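Long-range contacts in 3-oxoacyl-[acyl-carrier-protein] synthase, mitochondrial (Arabidopsis thaliana, PDB 2IX4), which catalyses the condensation steps of mitochondrial fatty acid synthesis, lengthening acyl chains by two carbons taken from malonyl-ACP: residues A86-Y91 / G204-S209; G9-L14 / A63-G68; G125-I130 / D211-A216. One frame throughout, in Å; residues are numbered along the deposited sequence.

Contact 1 (A86-Y91 / G204-S209); sequences ANFIGY and GGTESS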
loop_
_atom_site.group_PDB
_atom_site.type_symbol
_atom_site.label_atom_id
_atom_site.label_comp_id
_atom_site.label_asym_id
_atom_site.label_seq_id
_atom_site.Cartn_x
_atom_site.Cartn_y
_atom_site.Cartn_z
ATOM N N ALA A 86 1.033 5.094 16.165
ATOM C CA ALA A 86 -0.390 4.768 16.207
ATOM C C ALA A 86 -0.547 3.288 16.549
ATOM O O ALA A 86 0.415 2.516 16.456
ATOM C CB ALA A 86 -1.054 5.090 14.880
ATOM N N ASN A 87 -1.758 2.893 16.935
ATOM C CA ASN A 87 -2.009 1.532 17.403
ATOM C C ASN A 87 -1.634 0.435 16.409
ATOM O O ASN A 87 -1.060 -0.579 16.804
ATOM C CB ASN A 87 -3.451 1.378 17.892
ATOM C CG ASN A 87 -3.700 2.103 19.205
ATOM O OD1 ASN A 87 -3.139 3.170 19.457
ATOM N ND2 ASN A 87 -4.545 1.527 20.046
ATOM N N PHE A 88 -1.928 0.651 15.127
ATOM C CA PHE A 88 -1.565 -0.324 14.095
ATOM C C PHE A 88 -0.051 -0.547 14.011
ATOM O O PHE A 88 0.402 -1.663 13.756
ATOM C CB PHE A 88 -2.182 0.030 12.730
ATOM C CG PHE A 88 -1.476 1.138 11.987
ATOM C CD1 PHE A 88 -0.586 0.842 10.959
ATOM C CD2 PHE A 88 -1.727 2.475 12.287
ATOM C CE1 PHE A 88 0.057 1.855 10.255
ATOM C CE2 PHE A 88 -1.088 3.499 11.585
ATOM C CZ PHE A 88 -0.196 3.189 10.569
ATOM N N ILE A 89 0.721 0.507 14.262
ATOM C CA ILE A 89 2.183 0.405 14.279
ATOM C C ILE A 89 2.672 -0.432 15.473
ATOM O O ILE A 89 3.554 -1.284 15.321
ATOM C CB ILE A 89 2.867 1.799 14.250
ATOM C CG1 ILE A 89 2.510 2.543 12.959
ATOM C CG2 ILE A 89 4.392 1.665 14.387
ATOM C CD1 ILE A 89 2.808 4.039 12.983
ATOM N N GLY A 90 2.089 -0.193 16.646
ATOM C CA GLY A 90 2.441 -0.933 17.860
ATOM C C GLY A 90 2.129 -2.418 17.786
ATOM O O GLY A 90 2.901 -3.246 18.282
ATOM N N TYR A 91 0.995 -2.756 17.169
ATOM C CA TYR A 91 0.605 -4.155 16.966
ATOM C C TYR A 91 1.629 -4.894 16.107
ATOM O O TYR A 91 2.033 -6.011 16.436
ATOM C CB TYR A 91 -0.779 -4.261 16.312
ATOM C CG TYR A 91 -1.951 -3.807 17.159
ATOM C CD1 TYR A 91 -3.182 -3.536 16.566
ATOM C CD2 TYR A 91 -1.836 -3.641 18.542
ATOM C CE1 TYR A 91 -4.265 -3.124 17.320
ATOM C CE2 TYR A 91 -2.918 -3.219 19.308
ATOM C CZ TYR A 91 -4.129 -2.963 18.686
ATOM O OH TYR A 91 -5.211 -2.545 19.422
ATOM N N GLY A 204 3.811 -9.155 6.760
ATOM C CA GLY A 204 2.480 -9.398 7.294
ATOM C C GLY A 204 1.528 -8.226 7.166
ATOM O O GLY A 204 1.585 -7.453 6.208
ATOM N N GLY A 205 0.645 -8.103 8.147
ATOM C CA GLY A 205 -0.407 -7.100 8.112
ATOM C C GLY A 205 -0.761 -6.617 9.498
ATOM O O GLY A 205 -0.540 -7.315 10.491
ATOM N N THR A 206 -1.306 -5.409 9.564
ATOM C CA THR A 206 -1.739 -4.833 10.827
ATOM C C THR A 206 -2.948 -3.931 10.620
ATOM O O THR A 206 -3.125 -3.353 9.547
ATOM C CB THR A 206 -0.596 -4.074 11.554
ATOM O OG1 THR A 206 -1.074 -3.582 12.811
ATOM C CG2 THR A 206 -0.062 -2.910 10.711
ATOM N N GLU A 207 -3.787 -3.836 11.646
ATOM C CA GLU A 207 -4.954 -2.966 11.601
ATOM C C GLU A 207 -5.460 -2.666 12.998
ATOM O O GLU A 207 -5.548 -3.552 13.847
ATOM C CB GLU A 207 -6.083 -3.580 10.772
ATOM C CG GLU A 207 -7.057 -2.547 10.200
ATOM C CD GLU A 207 -6.544 -1.920 8.918
ATOM O OE1 GLU A 207 -6.516 -2.625 7.890
ATOM O OE2 GLU A 207 -6.171 -0.726 8.932
ATOM N N SER A 208 -5.777 -1.400 13.228
ATOM C CA SER A 208 -6.438 -0.978 14.447
ATOM C C SER A 208 -7.448 0.075 14.058
ATOM O O SER A 208 -7.206 1.275 14.193
ATOM C CB SER A 208 -5.440 -0.419 15.448
ATOM O OG SER A 208 -6.078 -0.208 16.691
ATOM N N SER A 209 -8.582 -0.388 13.555
ATOM C CA SER A 209 -9.575 0.500 12.983
ATOM C C SER A 209 -10.936 0.364 13.669
ATOM O O SER A 209 -11.975 0.511 13.028
ATOM C CB SER A 209 -9.684 0.246 11.474
ATOM O OG SER A 209 -10.077 1.425 10.793
HETATM O O HOH W 1 -4.162 2.406 14.334
#
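Y91 of helix 87-102 packs against residues 206-208, and each level of its side chain meets a different neighbour there. CB lies 3.6 Å from OG1 of T206. Farther out, CD1 is 3.6 Å from the backbone O of E207, which sits in the plane of the ring at its edge. CE1 reaches S208, 3.5 Å from its OG. At the tip, OH hydrogen-bonds to Y67 and to E250; OE1 of E250 also bonds S208 OG, so one carboxylate oxygen holds hydroxyls from both segments.

One turn back on the helix, T206 OG1 donates to F88 O over 2.6 Å. The donor stands in the carbonyl plane on a lone pair (C=O...donor angle 122°), and OG1 arrives anti to its own backbone N (chi1 -178°). The methyl CG2 of T206 meets the edge of the F88 ring, 3.8 Å from CD1. Water 1 accepts from F88 N (2.9 Å) and donates to S208 O (3.3 Å).

T206 and S208 face the helix, whereas E207 turns to the acyl site: it touches the bound hexanoic acid, and its carboxylate is held by the backbone N-H groups of G362 and I124. The helix therefore grips the residues before and after E207 through a mixture of hydroxyl, water and aromatic contacts, a second shell consistent with fixing the backbone from which this pocket residue projects.

Contact 2 (G9-L14 / A63-G68); sequences GMVTPL and AFVPYG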
loop_
_atom_site.group_PDB
_atom_site.type_symbol
_atom_site.label_atom_id
_atom_site.label_comp_id
_atom_site.label_asym_id
_atom_site.label_seq_id
_atom_site.Cartn_x
_atom_site.Cartn_y
_atom_site.Cartn_z
ATOM N N GLY A 9 4.511 -14.594 14.525
ATOM C CA GLY A 9 4.186 -13.607 15.552
ATOM C C GLY A 9 2.827 -12.991 15.304
ATOM O O GLY A 9 2.480 -12.695 14.162
ATOM N N MET A 10 2.052 -12.805 16.369
ATOM C CA MET A 10 0.718 -12.216 16.225
ATOM C C MET A 10 0.167 -11.615 17.513
ATOM O O MET A 10 0.554 -12.002 18.621
ATOM C CB MET A 10 -0.275 -13.238 15.643
ATOM C CG MET A 10 -0.694 -14.358 16.603
ATOM S SD MET A 10 -1.201 -15.894 15.802
ATOM C CE MET A 10 -2.259 -15.291 14.491
ATOM N N VAL A 11 -0.730 -10.651 17.338
ATOM C CA VAL A 11 -1.537 -10.101 18.422
ATOM C C VAL A 11 -2.962 -9.970 17.887
ATOM O O VAL A 11 -3.204 -9.267 16.905
ATOM C CB VAL A 11 -0.950 -8.759 18.988
ATOM C CG1 VAL A 11 -0.651 -7.749 17.883
ATOM C CG2 VAL A 11 -1.856 -8.158 20.053
ATOM N N THR A 12 -3.888 -10.695 18.511
ATOM C CA THR A 12 -5.254 -10.840 17.985
ATOM C C THR A 12 -6.290 -10.657 19.098
ATOM O O THR A 12 -5.920 -10.566 20.273
ATOM C CB THR A 12 -5.470 -12.236 17.329
ATOM O OG1 THR A 12 -5.476 -13.253 18.340
ATOM C CG2 THR A 12 -4.394 -12.546 16.291
ATOM N N PRO A 13 -7.592 -10.603 18.738
ATOM C CA PRO A 13 -8.653 -10.621 19.752
ATOM C C PRO A 13 -8.716 -11.898 20.602
ATOM O O PRO A 13 -9.468 -11.944 21.578
ATOM C CB PRO A 13 -9.931 -10.466 18.919
ATOM C CG PRO A 13 -9.471 -9.814 17.652
ATOM C CD PRO A 13 -8.160 -10.465 17.383
ATOM N N LEU A 14 -7.944 -12.918 20.230
ATOM C CA LEU A 14 -7.811 -14.132 21.035
ATOM C C LEU A 14 -6.550 -14.105 21.895
ATOM O O LEU A 14 -6.204 -15.105 22.532
ATOM C CB LEU A 14 -7.820 -15.384 20.150
ATOM C CG LEU A 14 -9.040 -15.629 19.251
ATOM C CD1 LEU A 14 -8.804 -16.839 18.358
ATOM C CD2 LEU A 14 -10.315 -15.802 20.074
ATOM N N ALA A 63 -14.255 -7.154 17.686
ATOM C CA ALA A 63 -13.279 -8.066 18.273
ATOM C C ALA A 63 -12.011 -7.314 18.644
ATOM O O ALA A 63 -11.310 -6.803 17.773
ATOM C CB ALA A 63 -12.972 -9.185 17.312
ATOM N N PHE A 64 -11.716 -7.270 19.942
ATOM C CA PHE A 64 -10.669 -6.406 20.482
ATOM C C PHE A 64 -9.436 -7.167 20.947
ATOM O O PHE A 64 -9.543 -8.225 21.568
ATOM C CB PHE A 64 -11.202 -5.611 21.682
ATOM C CG PHE A 64 -12.283 -4.624 21.338
ATOM C CD1 PHE A 64 -13.621 -5.001 21.368
ATOM C CD2 PHE A 64 -11.962 -3.312 21.011
ATOM C CE1 PHE A 64 -14.630 -4.089 21.060
ATOM C CE2 PHE A 64 -12.961 -2.392 20.705
ATOM C CZ PHE A 64 -14.299 -2.786 20.726
ATOM N N VAL A 65 -8.267 -6.600 20.671
ATOM C CA VAL A 65 -7.025 -7.063 21.281
ATOM C C VAL A 65 -7.092 -6.785 22.789
ATOM O O VAL A 65 -7.399 -5.663 23.191
ATOM C CB VAL A 65 -5.801 -6.341 20.665
ATOM C CG1 VAL A 65 -4.554 -6.540 21.527
ATOM C CG2 VAL A 65 -5.565 -6.809 19.233
ATOM N N PRO A 66 -6.822 -7.810 23.625
ATOM C CA PRO A 66 -6.758 -7.581 25.069
ATOM C C PRO A 66 -5.482 -6.845 25.489
ATOM O O PRO A 66 -4.371 -7.308 25.206
ATOM C CB PRO A 66 -6.789 -8.998 25.655
ATOM C CG PRO A 66 -6.217 -9.856 24.600
ATOM C CD PRO A 66 -6.583 -9.225 23.280
ATOM N N TYR A 67 -5.659 -5.706 26.153
ATOM C CA TYR A 67 -4.546 -4.898 26.651
ATOM C C TYR A 67 -4.234 -5.267 28.091
ATOM O O TYR A 67 -5.117 -5.701 28.825
ATOM C CB TYR A 67 -4.898 -3.407 26.585
ATOM C CG TYR A 67 -4.777 -2.757 25.217
ATOM C CD1 TYR A 67 -4.089 -1.554 25.060
ATOM C CD2 TYR A 67 -5.367 -3.327 24.088
ATOM C CE1 TYR A 67 -3.982 -0.943 23.812
ATOM C CE2 TYR A 67 -5.262 -2.723 22.839
ATOM C CZ TYR A 67 -4.569 -1.532 22.710
ATOM O OH TYR A 67 -4.464 -0.931 21.475
ATOM N N GLY A 68 -2.981 -5.087 28.496
ATOM C CA GLY A 68 -2.588 -5.354 29.876
ATOM C C GLY A 68 -1.149 -5.803 30.009
ATOM O O GLY A 68 -0.485 -6.091 29.014
#
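T12 OG1 is gripped by two groups, just before the turn that meets residues 63-66: it accepts from L14 N (3.1 Å, N-H...O angle 145°) and hydrogen-bonds to the hydroxyl of T21 in helix 18-26. The bond to L14 N makes an ST turn, which bends the backbone at P13 as strand 3-12 ends. While this hydroxyl serves the turn, the carbonyl O of T12 faces the other segment, 3.4 Å from CD of P66.

P13 fits against the chain at A63 and F64. Its CG lies 3.6 Å from CB of A63, and its CA approaches F64 O to 3.1 Å in a CA-H...O contact with an angle of 137° at the hydrogen. No conventional hydrogen bond crosses between the segments.

Strand 3-12 belongs to the large mixed sheet of this thiolase-like fold, where it pairs antiparallel with strands 251-259 and 272-281; residues 63-68 run from the end of the short strand 61-63 into the loop that leads to helix 76-79. The side chain of A63 is about 8 Å from that of H359, a predicted active-site residue.

The valines V11 and V65 join the two parts beside the proline. Their side chains cross at about a right angle, with CG2 of V11 only 3.5 Å from CG1 of V65, tighter than ordinary van der Waals contact. Both methyls stand anti to their own backbone N, V65 CG1 with chi1 165°. Y91 of helix 87-102 touches both valines, and V65 N is hydrogen-bonded to OE2 of E250.

Contact 3 (G125-I130 / D211-A216); sequences GSICDI and DALSVA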
loop_
_atom_site.group_PDB
_atom_site.type_symbol
_atom_site.label_atom_id
_atom_site.label_comp_id
_atom_site.label_asym_id
_atom_site.label_seq_id
_atom_site.Cartn_x
_atom_site.Cartn_y
_atom_site.Cartn_z
ATOM N N GLY A 125 -4.985 2.576 8.237
ATOM C CA GLY A 125 -4.092 3.399 9.050
ATOM C C GLY A 125 -4.710 3.804 10.371
ATOM O O GLY A 125 -5.053 2.951 11.190
ATOM N N SER A 126 -4.857 5.111 10.579
ATOM C CA SER A 126 -5.382 5.624 11.841
ATOM C C SER A 126 -6.447 6.699 11.629
ATOM O O SER A 126 -6.159 7.898 11.686
ATOM C CB SER A 126 -4.240 6.138 12.722
ATOM O OG SER A 126 -4.693 6.385 14.041
ATOM N N ILE A 127 -7.679 6.254 11.385
ATOM C CA ILE A 127 -8.819 7.154 11.199
ATOM C C ILE A 127 -9.086 8.020 12.435
ATOM O O ILE A 127 -9.427 9.195 12.302
ATOM C CB ILE A 127 -10.109 6.388 10.777
ATOM C CG1 ILE A 127 -9.912 5.723 9.408
ATOM C CG2 ILE A 127 -11.316 7.328 10.742
ATOM C CD1 ILE A 127 -11.169 5.084 8.814
ATOM N N CYS A 128 -8.919 7.445 13.627
ATOM C CA CYS A 128 -9.180 8.165 14.877
ATOM C C CYS A 128 -8.257 9.371 15.060
ATOM O O CYS A 128 -8.666 10.393 15.618
ATOM C CB CYS A 128 -9.097 7.228 16.087
ATOM S SG CYS A 128 -7.465 6.518 16.395
ATOM N N ASP A 129 -7.017 9.247 14.590
ATOM C CA ASP A 129 -6.064 10.354 14.611
ATOM C C ASP A 129 -6.452 11.463 13.636
ATOM O O ASP A 129 -6.268 12.644 13.935
ATOM C CB ASP A 129 -4.650 9.855 14.315
ATOM C CG ASP A 129 -4.001 9.201 15.520
ATOM O OD1 ASP A 129 -4.047 9.790 16.622
ATOM O OD2 ASP A 129 -3.433 8.102 15.364
ATOM N N ILE A 130 -6.987 11.081 12.476
ATOM C CA ILE A 130 -7.464 12.060 11.495
ATOM C C ILE A 130 -8.731 12.760 11.997
ATOM O O ILE A 130 -8.933 13.946 11.736
ATOM C CB ILE A 130 -7.693 11.426 10.097
ATOM C CG1 ILE A 130 -6.413 10.734 9.613
ATOM C CG2 ILE A 130 -8.141 12.490 9.078
ATOM C CD1 ILE A 130 -6.609 9.796 8.428
ATOM N N ASP A 211 -13.173 2.299 15.765
ATOM C CA ASP A 211 -13.429 3.661 16.213
ATOM C C ASP A 211 -14.714 4.158 15.568
ATOM O O ASP A 211 -15.228 3.528 14.641
ATOM C CB ASP A 211 -12.254 4.586 15.855
ATOM C CG ASP A 211 -11.846 4.482 14.391
ATOM O OD1 ASP A 211 -12.589 4.966 13.509
ATOM O OD2 ASP A 211 -10.768 3.917 14.124
ATOM N N ALA A 212 -15.205 5.296 16.052
ATOM C CA ALA A 212 -16.498 5.846 15.643
ATOM C C ALA A 212 -16.718 5.882 14.133
ATOM O O ALA A 212 -17.697 5.324 13.631
ATOM C CB ALA A 212 -16.679 7.234 16.228
ATOM N N LEU A 213 -15.802 6.529 13.416
ATOM C CA LEU A 213 -15.974 6.749 11.984
ATOM C C LEU A 213 -15.793 5.480 11.153
ATOM O O LEU A 213 -16.460 5.306 10.133
ATOM C CB LEU A 213 -15.058 7.873 11.486
ATOM C CG LEU A 213 -15.436 8.514 10.148
ATOM C CD1 LEU A 213 -16.922 8.909 10.110
ATOM C CD2 LEU A 213 -14.539 9.717 9.853
ATOM N N SER A 214 -14.891 4.604 11.592
ATOM C CA SER A 214 -14.683 3.315 10.927
ATOM C C SER A 214 -15.928 2.441 11.003
ATOM O O SER A 214 -16.377 1.903 9.985
ATOM C CB SER A 214 -13.501 2.574 11.541
ATOM O OG SER A 214 -12.297 3.286 11.337
ATOM N N VAL A 215 -16.480 2.310 12.209
ATOM C CA VAL A 215 -17.710 1.553 12.432
ATOM C C VAL A 215 -18.873 2.174 11.655
ATOM O O VAL A 215 -19.584 1.462 10.948
ATOM C CB VAL A 215 -18.049 1.417 13.944
ATOM C CG1 VAL A 215 -19.368 0.693 14.145
ATOM C CG2 VAL A 215 -16.937 0.668 14.683
ATOM N N ALA A 216 -19.040 3.493 11.764
ATOM C CA ALA A 216 -20.098 4.211 11.041
ATOM C C ALA A 216 -19.945 4.099 9.528
ATOM O O ALA A 216 -20.937 3.992 8.803
ATOM C CB ALA A 216 -20.138 5.673 11.456
HETATM O O HOH W 2 -8.243 4.269 14.129
#
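The N-cap of helix 212-220, D211, meets the first turn of helix 127-138 at I127 and C128. D211 OD1 accepts twice from S214: from the backbone N at 3.0 Å (N-H...O angle 155°), the capping bond, and from OG at 2.8 Å. The amide comes on the anti side and the hydroxyl on the syn side, both from the same face of the carboxylate and about 30° out of its plane. S214 OG also bonds S209 OG.

I127 rests on this cap. Its CG1 lies anti to the carbonyl carbon (chi1 -64°), and the chain then extends to bring CD1 3.3 Å from S214 OG. The other branch, CG2, packs 3.9 Å from CB of L213 and at the same distance from D211 OD1; the I127 side chain crosses those of D211 and L213 at about a right angle. Beside it, the CB atoms of C128 and D211 are 4.1 Å apart. Water 2 accepts from C128 N (3.3 Å) and lies close to D211 OD2.

The second subunit of the homodimer borders the contact: I153 of that subunit packs on I127, and its F149 on L213. D211 OD1 thus takes an amide and a hydroxyl at the start of a helix, which would be expected to stabilise a negative charge there.

Contacts 1 and 2 lie nearer the centre of the chain (about 11 and 12 Å from it, centre to centre) than contact 3 (about 18 Å), and both reach the same large sheet; contact 3 is also largely buried, but against the second subunit. The Y91-Y67 hydroxyl pair joins contact 1 to contact 2, and the S209-S214 pair joins it to contact 3, as strand 200-207 leads into helix 212-220. Chemistry follows place: a hydroxyl-to-carbonyl bond ties helix to strand beside the acyl pocket, apolar and CA-H...O packing sets a loop on a strand end, and a capped carboxylate lies between two helix starts near the dimer interface.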